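Local coordinates for uncharacterized Thioredoxin-like protein (Aeropyrum pernix, PDB 3HA9), which is of unknown function but has a thioredoxin-like fold with a CxxC disulfide, consistent with an antioxidant or oxidoreductase role, at residues E80-A84 and L85-K89. Numbering follows the deposited sequence.
Sequences EALKA and LGLNK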
# COMPACT_ATOMS: atom_id res chain seq x y z
N GLU A 80 6.51 -1.92 15.97
CA GLU A 80 5.13 -1.99 16.44
C GLU A 80 4.37 -3.12 15.74
O GLU A 80 3.62 -3.88 16.38
CB GLU A 80 4.41 -0.65 16.22
CG GLU A 80 4.87 0.49 17.13
CD GLU A 80 6.22 1.12 16.72
OE1 GLU A 80 6.71 0.93 15.57
OE2 GLU A 80 6.80 1.81 17.58
N ALA A 81 4.54 -3.21 14.43
CA ALA A 81 3.86 -4.25 13.66
C ALA A 81 4.36 -5.64 14.04
O ALA A 81 3.56 -6.57 14.19
CB ALA A 81 4.05 -4.00 12.15
N LEU A 82 5.68 -5.77 14.21
CA LEU A 82 6.30 -7.07 14.51
C LEU A 82 5.84 -7.58 15.87
O LEU A 82 5.57 -8.76 16.03
CB LEU A 82 7.84 -6.97 14.46
CG LEU A 82 8.43 -6.58 13.10
CD1 LEU A 82 9.98 -6.77 13.04
CD2 LEU A 82 7.74 -7.28 11.93
N LYS A 83 5.77 -6.67 16.83
CA LYS A 83 5.26 -7.01 18.17
C LYS A 83 3.81 -7.51 18.12
O LYS A 83 3.49 -8.54 18.72
CB LYS A 83 5.37 -5.82 19.13
CG LYS A 83 4.88 -6.16 20.55
CD LYS A 83 4.92 -4.97 21.48
CE LYS A 83 4.46 -5.38 22.86
NZ LYS A 83 4.44 -4.22 23.80
N ALA A 84 2.95 -6.78 17.39
CA ALA A 84 1.54 -7.17 17.23
C ALA A 84 1.41 -8.55 16.60
O ALA A 84 0.52 -9.33 16.96
CB ALA A 84 0.79 -6.14 16.36
N LEU A 85 2.30 -8.85 15.65
CA LEU A 85 2.22 -10.08 14.87
C LEU A 85 3.02 -11.23 15.47
O LEU A 85 2.96 -12.36 14.96
CB LEU A 85 2.67 -9.82 13.42
CG LEU A 85 1.74 -8.90 12.62
CD1 LEU A 85 2.47 -8.37 11.37
CD2 LEU A 85 0.46 -9.64 12.21
N GLY A 86 3.76 -10.96 16.55
CA GLY A 86 4.64 -11.97 17.18
C GLY A 86 5.90 -12.30 16.38
O GLY A 86 6.54 -13.33 16.60
N LEU A 87 6.28 -11.41 15.48
CA LEU A 87 7.44 -11.62 14.62
C LEU A 87 8.71 -10.94 15.15
O LEU A 87 9.75 -10.91 14.46
CB LEU A 87 7.12 -11.12 13.19
CG LEU A 87 5.93 -11.79 12.49
CD1 LEU A 87 5.63 -11.11 11.16
CD2 LEU A 87 6.19 -13.29 12.25
N ASN A 88 8.62 -10.40 16.37
CA ASN A 88 9.75 -9.74 17.02
C ASN A 88 10.67 -10.76 17.70
O ASN A 88 10.91 -10.71 18.91
CB ASN A 88 9.26 -8.64 18.00
CG ASN A 88 8.29 -9.15 19.04
OD1 ASN A 88 7.49 -10.06 18.79
ND2 ASN A 88 8.35 -8.56 20.25
N LYS A 89 11.17 -11.68 16.90
CA LYS A 89 11.93 -12.82 17.41
C LYS A 89 13.20 -13.00 16.60
O LYS A 89 13.28 -12.54 15.46
CB LYS A 89 11.08 -14.09 17.29
CG LYS A 89 9.84 -14.08 18.20
CD LYS A 89 10.26 -13.98 19.65
CE LYS A 89 9.11 -14.24 20.59
NZ LYS A 89 9.58 -14.58 21.97
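L82 and L87 meet on one flank of a helix end where the carbonyls of A81, L82 and K83 accept N-H groups from the chain that follows. The carbonyl oxygen of L82 is the main acceptor: L87 N donates to L82 O at 2.8 Å, the N-H bent to 144° and the donor somewhat tilted from the carbonyl plane. L85 N keeps the ordinary helical bond to A81 O, 3.0 Å, and adds a weak, strongly bent one to L82 O. K83 O receives G86 N at 3.3 Å; this donor stands well above the carbonyl plane rather than on a lone pair. G86 provides the reversal with its positive phi (72°). Outside the polar core, L82 CD2 touches L87 CB at 4.1 Å, the two side chains crossing at about a right angle, and both leucines also lean on W77. On another flank N88, its CG set between the backbone N and the carbonyl carbon (chi1 55°), lays its amide against the helix backbone, with N88 CG 3.8 Å from K83 CA. L85 folds back over the acceptor of its own N-H, L85 CG lying 3.3 Å from A81 O. At the start of the helix, T78 OG1 is hydrogen-bonded to A81 N. The glycine-centred reversal with its 6→1 bond is a Schellman motif, here ending the short helix 79-85 that follows strand 69-75 of the thioredoxin-like fold.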